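Local coordinates for protein metallo-beta-lactamase (Serratia marcescens, PDB 6K4T) that hydrolyses the beta-lactam ring of antibiotics as a zinc-dependent metallo-beta-lactamase of subclass B3, at residues Y67-H72 against E133-G138. Residues are numbered along the deposited sequence; the frame is centred on the assembly and turned at random.
Sequences YILSTH and ELVKLG. With ZN (zinc ion), chain B; JKE (2-sulfanylbenzoic acid), chain D.
Val135 sets its CG1 methyl over one face of the Tyr67 ring, displaced toward the rim, in a CH-pi contact 4.1 Å from CG1 to the ring centroid. Lys136 O and Leu137 CD1 approach the ring obliquely, the carbonyl oxygen 3.7 Å from Tyr67 CE2. Val135 presents that methyl because CG1 stands anti to the backbone N (chi1 179°), while Tyr67 has its ring anti to its carbonyl carbon. A broad, flat tyrosine suits this partly exposed place, since its face takes the Val135 methyl while CE2 reaches toward Leu137 CD1; the compact, branched valine fills the buried side, where Leu69 CD2 reaches Val135 CG1 at 4.4 Å, and the flexible leucines fill out the apolar surroundings. No hydrogen bond joins the segments. Strand 65-69 leads into a loop carrying His72, whose NE2 binds zinc at 2.0 Å beside sulfur SD of 2-sulfanylbenzoic acid, another zinc ligand at the imidazole edge, in its plane; His74 and His150 complete that metal's shell. The packing joins the two sheets of the metallo-beta-lactamase alpha-beta/beta-alpha sandwich: strand 65-69 runs between strands 37-40 and 91-95, strand 134-137 edges the other sheet, and Leu93 and Trp157 pack against both Leu69 and Val135.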
ATOM      1  N   TYR A  67       6.948 -13.222  -0.495  1.00  7.21           N
ATOM      2  CA  TYR A  67       7.203 -11.882   0.054  1.00  7.68           C
ATOM      3  C   TYR A  67       5.878 -11.198   0.383  1.00  7.02           C
ATOM      4  O   TYR A  67       4.906 -11.353  -0.336  1.00  7.12           O
ATOM      5  CB  TYR A  67       7.940 -10.978  -0.936  1.00  8.90           C
ATOM      6  CG  TYR A  67       9.376 -11.364  -1.175  1.00  9.21           C
ATOM      7  CD1 TYR A  67      10.332 -11.185  -0.192  1.00  9.18           C
ATOM      8  CD2 TYR A  67       9.765 -11.978  -2.355  1.00 10.80           C
ATOM      9  CE1 TYR A  67      11.649 -11.553  -0.384  1.00 11.67           C
ATOM     10  CE2 TYR A  67      11.081 -12.369  -2.566  1.00 12.84           C
ATOM     11  CZ  TYR A  67      12.022 -12.149  -1.576  1.00 11.41           C
ATOM     12  OH  TYR A  67      13.328 -12.511  -1.731  1.00 15.46           O
ATOM     13  N   ILE A  68       5.854 -10.471   1.502  1.00  6.54           N
ATOM     14  CA  ILE A  68       4.802  -9.516   1.858  1.00  7.55           C
ATOM     15  C   ILE A  68       5.443  -8.132   1.887  1.00  7.03           C
ATOM     16  O   ILE A  68       6.353  -7.903   2.662  1.00  7.64           O
ATOM     17  CB  ILE A  68       4.131  -9.847   3.199  1.00  7.57           C
ATOM     18  CG1 ILE A  68       3.549 -11.258   3.199  1.00  7.44           C
ATOM     19  CG2 ILE A  68       3.073  -8.810   3.531  1.00  8.67           C
ATOM     20  CD1 ILE A  68       3.170 -11.785   4.579  1.00  7.46           C
ATOM     21  N   LEU A  69       4.949  -7.240   1.027  1.00  6.41           N
ATOM     22  CA  LEU A  69       5.442  -5.883   0.904  1.00  6.67           C
ATOM     23  C   LEU A  69       4.536  -4.954   1.703  1.00  6.92           C
ATOM     24  O   LEU A  69       3.324  -5.007   1.556  1.00  7.54           O
ATOM     25  CB  LEU A  69       5.455  -5.459  -0.565  1.00  7.29           C
ATOM     26  CG  LEU A  69       6.093  -6.447  -1.540  1.00  8.21           C
ATOM     27  CD1 LEU A  69       6.180  -5.847  -2.926  1.00  8.64           C
ATOM     28  CD2 LEU A  69       7.474  -6.915  -1.071  1.00  8.39           C
ATOM     29  N   SER A  70       5.134  -4.063   2.493  1.00  6.97           N
ATOM     30  CA  SER A  70       4.389  -3.132   3.323  1.00  6.24           C
ATOM     31  C   SER A  70       4.485  -1.724   2.733  1.00  6.35           C
ATOM     32  O   SER A  70       5.593  -1.232   2.461  1.00  6.76           O
ATOM     33  CB  SER A  70       4.930  -3.153   4.729  1.00  6.76           C
ATOM     34  OG  SER A  70       4.350  -2.115   5.518  1.00  7.02           O
ATOM     35  N   THR A  71       3.337  -1.079   2.560  1.00  6.18           N
ATOM     36  CA  THR A  71       3.310   0.361   2.257  1.00  6.51           C
ATOM     37  C   THR A  71       3.738   1.170   3.490  1.00  6.43           C
ATOM     38  O   THR A  71       4.785   1.797   3.468  1.00  6.61           O
ATOM     39  CB  THR A  71       1.930   0.823   1.768  1.00  7.03           C
ATOM     40  OG1 THR A  71       0.941   0.417   2.723  1.00  7.08           O
ATOM     41  CG2 THR A  71       1.610   0.310   0.378  1.00  7.67           C
ATOM     42  N   HIS A  72       2.922   1.146   4.551  1.00  5.90           N
ATOM     43  CA  HIS A  72       3.340   1.752   5.777  1.00  6.15           C
ATOM     44  C   HIS A  72       2.738   1.057   6.988  1.00  6.01           C
ATOM     45  O   HIS A  72       1.767   0.309   6.892  1.00  6.53           O
ATOM     46  CB  HIS A  72       3.034   3.251   5.784  1.00  6.28           C
ATOM     47  CG  HIS A  72       1.594   3.628   5.953  1.00  6.44           C
ATOM     48  ND1 HIS A  72       0.740   3.829   4.891  1.00  6.85           N
ATOM     49  CD2 HIS A  72       0.867   3.878   7.077  1.00  6.84           C
ATOM     50  CE1 HIS A  72      -0.463   4.162   5.349  1.00  6.50           C
ATOM     51  NE2 HIS A  72      -0.409   4.211   6.697  1.00  6.69           N
ATOM     52  N   GLU A 133      14.984  -0.006  -5.136  1.00  8.61           N
ATOM     53  CA  GLU A 133      15.402  -1.416  -5.094  1.00  8.94           C
ATOM     54  C   GLU A 133      14.368  -2.316  -5.784  1.00  9.33           C
ATOM     55  O   GLU A 133      13.160  -2.101  -5.677  1.00  9.62           O
ATOM     56  CB  GLU A 133      15.627  -1.823  -3.635  1.00  9.01           C
ATOM     57  CG  GLU A 133      16.090  -3.264  -3.467  1.00  8.94           C
ATOM     58  CD  GLU A 133      16.434  -3.609  -2.033  1.00  9.61           C
ATOM     59  OE1 GLU A 133      16.839  -2.695  -1.300  1.00 11.25           O
ATOM     60  OE2 GLU A 133      16.305  -4.788  -1.661  1.00 11.53           O
ATOM     61  N   LEU A 134      14.863  -3.350  -6.470  1.00  9.04           N
ATOM     62  CA  LEU A 134      14.030  -4.371  -7.091  1.00  9.97           C
ATOM     63  C   LEU A 134      13.893  -5.589  -6.179  1.00  9.64           C
ATOM     64  O   LEU A 134      14.904  -6.129  -5.668  1.00 10.11           O
ATOM     65  CB  LEU A 134      14.669  -4.811  -8.404  1.00 12.61           C
ATOM     66  CG  LEU A 134      14.406  -3.917  -9.608  1.00 14.82           C
ATOM     67  CD1 LEU A 134      15.100  -4.491 -10.830  1.00 19.67           C
ATOM     68  CD2 LEU A 134      12.914  -3.753  -9.869  1.00 16.49           C
ATOM     69  N   VAL A 135      12.644  -6.025  -5.998  1.00  9.64           N
ATOM     70  CA  VAL A 135      12.282  -7.280  -5.362  1.00  9.61           C
ATOM     71  C   VAL A 135      11.931  -8.265  -6.480  1.00  9.34           C
ATOM     72  O   VAL A 135      11.006  -8.016  -7.261  1.00  9.55           O
ATOM     73  CB  VAL A 135      11.116  -7.083  -4.385  1.00 10.39           C
ATOM     74  CG1 VAL A 135      10.699  -8.385  -3.728  1.00 11.24           C
ATOM     75  CG2 VAL A 135      11.431  -6.025  -3.350  1.00 10.39           C
ATOM     76  N   LYS A 136      12.690  -9.355  -6.590  1.00  8.95           N
ATOM     77  CA  LYS A 136      12.475 -10.305  -7.652  1.00  9.84           C
ATOM     78  C   LYS A 136      12.028 -11.649  -7.082  1.00  8.82           C
ATOM     79  O   LYS A 136      12.496 -12.122  -6.020  1.00 10.10           O
ATOM     80  CB  LYS A 136      13.706 -10.476  -8.534  1.00 12.32           C
ATOM     81  CG  LYS A 136      14.975 -10.925  -7.848  1.00 18.48           C
ATOM     82  CD  LYS A 136      16.146 -10.876  -8.806  1.00 22.01           C
ATOM     83  CE  LYS A 136      17.448 -11.350  -8.200  1.00 21.98           C
ATOM     84  NZ  LYS A 136      17.243 -12.519  -7.315  1.00 23.27           N
ATOM     85  N   LEU A 137      11.107 -12.273  -7.810  1.00  8.23           N
ATOM     86  CA  LEU A 137      10.681 -13.623  -7.467  1.00  9.29           C
ATOM     87  C   LEU A 137      10.257 -14.319  -8.752  1.00 10.30           C
ATOM     88  O   LEU A 137       9.262 -13.928  -9.337  1.00 10.07           O
ATOM     89  CB  LEU A 137       9.505 -13.545  -6.501  1.00  9.69           C
ATOM     90  CG  LEU A 137       8.952 -14.897  -6.076  1.00 11.46           C
ATOM     91  CD1 LEU A 137       9.959 -15.651  -5.219  1.00 12.98           C
ATOM     92  CD2 LEU A 137       7.627 -14.720  -5.366  1.00 11.47           C
ATOM     93  N   GLY A 138      11.056 -15.284  -9.214  1.00 10.20           N
ATOM     94  CA  GLY A 138      10.807 -15.866 -10.509  1.00 11.28           C
ATOM     95  C   GLY A 138      10.697 -14.760 -11.559  1.00 10.34           C
ATOM     96  O   GLY A 138      11.602 -13.920 -11.679  1.00 10.34           O
TER
HETATM   97 ZN    ZN B 301      -1.560   5.438   7.862  1.00  7.12          ZN
HETATM   98  SD  JKE D 303      -3.777   5.246   8.130  1.00 10.00           S
HETATM   99  CG  JKE D 303      -4.015   7.045   5.384  1.00  9.65           C
HETATM  100  CZ  JKE D 303      -4.592   7.503   6.664  1.00  9.63           C
HETATM  101  CD1 JKE D 303      -5.103   7.366   9.083  1.00 10.00           C
HETATM  102  OD1 JKE D 303      -3.984   7.856   4.458  1.00  9.71           O
HETATM  103  CD2 JKE D 303      -5.846   9.251   7.788  1.00 11.77           C
HETATM  104  OD2 JKE D 303      -3.547   5.839   5.220  1.00  9.78           O
HETATM  105  CE1 JKE D 303      -4.519   6.799   7.945  1.00  9.65           C
HETATM  106  CE2 JKE D 303      -5.283   8.721   6.641  1.00 10.61           C
HETATM  107  CG1 JKE D 303      -5.761   8.593   9.007  1.00 11.26           C